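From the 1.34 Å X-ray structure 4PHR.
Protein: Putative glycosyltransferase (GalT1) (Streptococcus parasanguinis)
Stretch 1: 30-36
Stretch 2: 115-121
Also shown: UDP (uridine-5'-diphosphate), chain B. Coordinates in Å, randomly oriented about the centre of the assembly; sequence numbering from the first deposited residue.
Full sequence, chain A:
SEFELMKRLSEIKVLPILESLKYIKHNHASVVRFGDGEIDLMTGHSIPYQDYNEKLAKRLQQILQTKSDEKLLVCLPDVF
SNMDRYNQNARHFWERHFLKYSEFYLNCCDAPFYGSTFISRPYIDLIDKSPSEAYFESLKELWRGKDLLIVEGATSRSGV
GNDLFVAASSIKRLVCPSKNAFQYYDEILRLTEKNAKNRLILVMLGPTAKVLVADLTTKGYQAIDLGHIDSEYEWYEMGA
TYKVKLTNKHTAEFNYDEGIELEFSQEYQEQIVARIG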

ATOM      1  N   SER A  30     -10.721   4.130   6.474  1.00 19.52           N
ATOM      2  CA  SER A  30     -10.114   3.507   5.308  1.00 17.30           C
ATOM      3  C   SER A  30      -8.786   4.210   5.028  1.00 18.15           C
ATOM      4  O   SER A  30      -8.538   5.308   5.535  1.00 19.93           O
ATOM      5  CB  SER A  30     -11.027   3.632   4.094  1.00 20.04           C
ATOM      6  OG  SER A  30     -12.171   2.812   4.238  1.00 18.79           O
ATOM      7  N   VAL A  31      -7.938   3.593   4.215  1.00 15.51           N
ATOM      8  CA  VAL A  31      -6.633   4.157   3.925  1.00 15.33           C
ATOM      9  C   VAL A  31      -6.311   3.943   2.461  1.00 13.38           C
ATOM     10  O   VAL A  31      -6.378   2.817   1.969  1.00 12.68           O
ATOM     11  CB  VAL A  31      -5.513   3.486   4.754  1.00 16.37           C
ATOM     12  CG1 VAL A  31      -4.164   4.151   4.447  1.00 18.38           C
ATOM     13  CG2 VAL A  31      -5.821   3.566   6.236  1.00 18.41           C
ATOM     14  N   VAL A  32      -5.961   5.028   1.770  1.00 13.08           N
ATOM     15  CA  VAL A  32      -5.455   4.934   0.405  1.00 11.87           C
ATOM     16  C   VAL A  32      -4.056   5.548   0.383  1.00 11.83           C
ATOM     17  O   VAL A  32      -3.830   6.623   0.950  1.00 12.29           O
ATOM     18  CB  VAL A  32      -6.411   5.632  -0.599  1.00 15.16           C
ATOM     19  CG1 VAL A  32      -6.581   7.107  -0.278  1.00 17.42           C
ATOM     20  CG2 VAL A  32      -5.925   5.451  -2.014  1.00 22.22           C
ATOM     21  N   ARG A  33      -3.112   4.860  -0.256  1.00 10.80           N
ATOM     22  CA  ARG A  33      -1.719   5.320  -0.268  1.00 10.86           C
ATOM     23  C   ARG A  33      -1.268   5.673  -1.687  1.00 11.50           C
ATOM     24  O   ARG A  33      -1.468   4.905  -2.622  1.00 15.75           O
ATOM     25  CB  ARG A  33      -0.781   4.264   0.334  1.00 11.07           C
ATOM     26  CG  ARG A  33      -1.132   3.787   1.762  1.00 12.34           C
ATOM     27  CD  ARG A  33      -0.230   2.598   2.220  1.00 10.78           C
ATOM     28  NE  ARG A  33      -0.323   1.568   1.198  1.00  9.90           N
ATOM     29  CZ  ARG A  33       0.516   1.388   0.181  1.00  9.03           C
ATOM     30  NH1 ARG A  33       1.674   2.050   0.103  1.00 10.41           N
ATOM     31  NH2 ARG A  33       0.204   0.498  -0.746  1.00 10.32           N
ATOM     32  N   PHE A  34      -0.681   6.848  -1.860  1.00 10.54           N
ATOM     33  CA  PHE A  34      -0.114   7.212  -3.152  1.00 10.18           C
ATOM     34  C   PHE A  34       1.392   7.043  -3.082  1.00 10.20           C
ATOM     35  O   PHE A  34       2.049   7.651  -2.242  1.00 11.49           O
ATOM     36  CB  PHE A  34      -0.497   8.645  -3.544  1.00 11.50           C
ATOM     37  CG  PHE A  34      -1.923   8.771  -3.973  1.00 13.91           C
ATOM     38  CD1 PHE A  34      -2.942   8.813  -3.034  1.00 15.89           C
ATOM     39  CD2 PHE A  34      -2.249   8.797  -5.319  1.00 15.83           C
ATOM     40  CE1 PHE A  34      -4.263   8.898  -3.441  1.00 16.02           C
ATOM     41  CE2 PHE A  34      -3.556   8.890  -5.727  1.00 17.83           C
ATOM     42  CZ  PHE A  34      -4.566   8.935  -4.789  1.00 18.78           C
ATOM     43  N   GLY A  35       1.930   6.200  -3.962  1.00 11.22           N
ATOM     44  CA  GLY A  35       3.362   5.999  -4.056  1.00 13.18           C
ATOM     45  C   GLY A  35       3.889   6.534  -5.368  1.00 11.77           C
ATOM     46  O   GLY A  35       3.159   7.170  -6.143  1.00 11.79           O
ATOM     47  N   ASP A  36       5.162   6.272  -5.633  1.00 11.50           N
ATOM     48  CA  ASP A  36       5.782   6.788  -6.846  1.00 11.52           C
ATOM     49  C   ASP A  36       5.079   6.304  -8.113  1.00 10.59           C
ATOM     50  O   ASP A  36       4.913   7.064  -9.058  1.00 12.61           O
ATOM     51  CB  ASP A  36       7.276   6.449  -6.882  1.00 12.19           C
ATOM     52  CG  ASP A  36       7.532   4.969  -6.872  1.00 12.12           C
ATOM     53  OD1 ASP A  36       8.125   4.456  -7.850  1.00 14.82           O
ATOM     54  OD2 ASP A  36       7.119   4.327  -5.884  1.00 16.25           O
ATOM     55  N   GLY A 115      -1.631  11.080   5.563  1.00 13.67           N
ATOM     56  CA  GLY A 115      -1.045   9.935   6.232  1.00 15.51           C
ATOM     57  C   GLY A 115       0.219   9.509   5.504  1.00 13.99           C
ATOM     58  O   GLY A 115       0.557  10.078   4.466  1.00 12.29           O
ATOM     59  N   SER A 116       0.908   8.501   6.035  1.00 12.97           N
ATOM     60  CA  SER A 116       2.131   8.002   5.419  1.00 12.27           C
ATOM     61  C   SER A 116       1.920   6.794   4.517  1.00 10.68           C
ATOM     62  O   SER A 116       1.422   5.758   4.949  1.00 12.01           O
ATOM     63  CB  SER A 116       3.141   7.607   6.493  1.00 12.51           C
ATOM     64  OG  SER A 116       4.316   7.085   5.891  1.00 12.74           O
ATOM     65  N   THR A 117       2.350   6.917   3.268  1.00  9.99           N
ATOM     66  CA  THR A 117       2.355   5.805   2.328  1.00 10.12           C
ATOM     67  C   THR A 117       3.238   4.671   2.844  1.00  9.63           C
ATOM     68  O   THR A 117       3.064   3.504   2.458  1.00 10.14           O
ATOM     69  CB  THR A 117       2.798   6.324   0.958  1.00 10.22           C
ATOM     70  OG1 THR A 117       1.734   7.123   0.453  1.00 11.72           O
ATOM     71  CG2 THR A 117       3.135   5.214  -0.054  1.00 10.90           C
ATOM     72  N   PHE A 118       4.172   5.001   3.734  1.00  9.47           N
ATOM     73  CA  PHE A 118       5.085   3.999   4.277  1.00 10.31           C
ATOM     74  C   PHE A 118       4.502   3.167   5.426  1.00 11.70           C
ATOM     75  O   PHE A 118       5.224   2.404   6.063  1.00 12.94           O
ATOM     76  CB  PHE A 118       6.430   4.626   4.672  1.00 12.29           C
ATOM     77  CG  PHE A 118       7.136   5.321   3.540  1.00 11.40           C
ATOM     78  CD1 PHE A 118       6.858   5.008   2.215  1.00 11.45           C
ATOM     79  CD2 PHE A 118       8.091   6.295   3.806  1.00 12.45           C
ATOM     80  CE1 PHE A 118       7.515   5.657   1.177  1.00 13.39           C
ATOM     81  CE2 PHE A 118       8.756   6.946   2.776  1.00 12.81           C
ATOM     82  CZ  PHE A 118       8.476   6.621   1.460  1.00 14.42           C
ATOM     83  N   ILE A 119       3.203   3.273   5.698  1.00 11.87           N
ATOM     84  CA  ILE A 119       2.617   2.306   6.630  1.00 14.50           C
ATOM     85  C   ILE A 119       2.781   0.874   6.106  1.00 12.93           C
ATOM     86  O   ILE A 119       2.767  -0.080   6.888  1.00 14.95           O
ATOM     87  CB  ILE A 119       1.132   2.583   7.005  1.00 15.89           C
ATOM     88  CG1 ILE A 119       0.221   2.547   5.785  1.00 17.03           C
ATOM     89  CG2 ILE A 119       0.985   3.895   7.766  1.00 17.59           C
ATOM     90  CD1 ILE A 119      -1.244   2.405   6.146  1.00 20.94           C
ATOM     91  N   SER A 120       2.963   0.721   4.792  1.00 12.49           N
ATOM     92  CA  SER A 120       3.192  -0.603   4.206  1.00 12.22           C
ATOM     93  C   SER A 120       4.683  -0.922   4.117  1.00 13.69           C
ATOM     94  O   SER A 120       5.055  -2.028   3.740  1.00 14.02           O
ATOM     95  CB  SER A 120       2.573  -0.702   2.807  1.00 12.92           C
ATOM     96  OG  SER A 120       3.213   0.215   1.931  1.00 13.47           O
ATOM     97  N   ARG A 121       5.526   0.053   4.470  1.00 13.56           N
ATOM     98  CA  ARG A 121       6.975  -0.031   4.234  1.00 14.34           C
ATOM     99  C   ARG A 121       7.766   0.339   5.501  1.00 14.72           C
ATOM    100  O   ARG A 121       8.500   1.327   5.526  1.00 16.19           O
ATOM    101  CB  ARG A 121       7.369   0.901   3.077  1.00 13.93           C
ATOM    102  CG  ARG A 121       6.495   0.812   1.818  1.00 15.14           C
ATOM    103  CD  ARG A 121       6.503  -0.578   1.197  1.00 14.74           C
ATOM    104  NE  ARG A 121       7.865  -1.042   0.972  1.00 15.43           N
ATOM    105  CZ  ARG A 121       8.388  -1.304  -0.217  1.00 15.54           C
ATOM    106  NH1 ARG A 121       7.658  -1.178  -1.319  1.00 17.01           N
ATOM    107  NH2 ARG A 121       9.645  -1.720  -0.293  1.00 17.60           N
TER
HETATM  108  N1  UDP B 301      -0.372  -6.113  -7.359  1.00 10.07           N
HETATM  109  C2  UDP B 301      -1.210  -7.041  -7.928  1.00 10.76           C
HETATM  110  N3  UDP B 301      -1.808  -6.774  -9.136  1.00 10.41           N
HETATM  111  C4  UDP B 301      -1.581  -5.581  -9.780  1.00 10.94           C
HETATM  112  C5  UDP B 301      -0.735  -4.634  -9.205  1.00 10.90           C
HETATM  113  C6  UDP B 301      -0.032  -4.992  -8.060  1.00 10.42           C
HETATM  114  O2  UDP B 301      -1.410  -8.124  -7.378  1.00 12.09           O
HETATM  115  O4  UDP B 301      -2.165  -5.376 -10.850  1.00 12.91           O
HETATM  116  C1' UDP B 301       0.189  -6.390  -6.028  1.00 10.22           C
HETATM  117  C2' UDP B 301       1.633  -6.793  -5.896  1.00 10.86           C
HETATM  118  O2' UDP B 301       1.793  -8.169  -6.174  1.00 13.09           O
HETATM  119  C3' UDP B 301       1.882  -6.471  -4.439  1.00 10.92           C
HETATM  120  C4' UDP B 301       1.018  -5.240  -4.212  1.00 10.86           C
HETATM  121  O4' UDP B 301       0.107  -5.175  -5.312  1.00  9.51           O
HETATM  122  O3' UDP B 301       1.398  -7.515  -3.623  1.00 12.99           O
HETATM  123  C5' UDP B 301       1.851  -3.967  -4.125  1.00  9.99           C
HETATM  124  O5' UDP B 301       0.970  -2.858  -3.993  1.00  9.73           O
HETATM  125  PA  UDP B 301       1.508  -1.343  -3.911  1.00  8.83           P
HETATM  126  O1A UDP B 301       2.136  -0.973  -5.194  1.00 12.18           O
HETATM  127  O2A UDP B 301       0.350  -0.522  -3.483  1.00 10.56           O
HETATM  128  O3A UDP B 301       2.648  -1.468  -2.767  1.00  9.39           O
HETATM  129  PB  UDP B 301       3.560  -0.368  -1.983  1.00  8.65           P
HETATM  130  O1B UDP B 301       4.925  -0.486  -2.574  1.00 11.59           O
HETATM  131  O2B UDP B 301       3.522  -0.833  -0.576  1.00 10.30           O
HETATM  132  O3B UDP B 301       2.975   0.994  -2.196  1.00 10.49           O

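Stretch 2 enters as a strand at Gly115 and Ser116, whose contribution lies mainly within its own chain segment: Ser116 points away from stretch 1, and its OG accepts a hydrogen bond from Phe118 N (3.0 Å) while its O accepts one from Ile119 N (3.1 Å), steadying the 3-10 turn that follows.

Thr117 is the centre of the contact. Its OG1 donates to Phe34 O at 2.8 Å, tying the turn to the backbone where the strand of stretch 1 has just ended, and its O accepts from Arg33 NH1 at 3.1 Å. Threonine suits the site because it adds a methyl to its hydroxyl: Thr117 CG2 packs 4.1 Å from Gly35 CA.

Phe118 directs its CB away, but Ile119 turns back toward stretch 1. Its CD1 meets Val31 CG1 at 3.8 Å, and its CG1 lies 3.6 Å from Arg33 CD, so a buried, branched apolar residue covers the aliphatic part of the arginine.

The charged end of Arg33 reaches UDP, with NH1 donating to O3B at 2.8 Å. Ser120 lies over one guanidinium face and donates from OG to UDP O2B (2.7 Å); Arg121 NH1 donates to UDP O1B (3.1 Å). The diphosphate thus bridges both stretches.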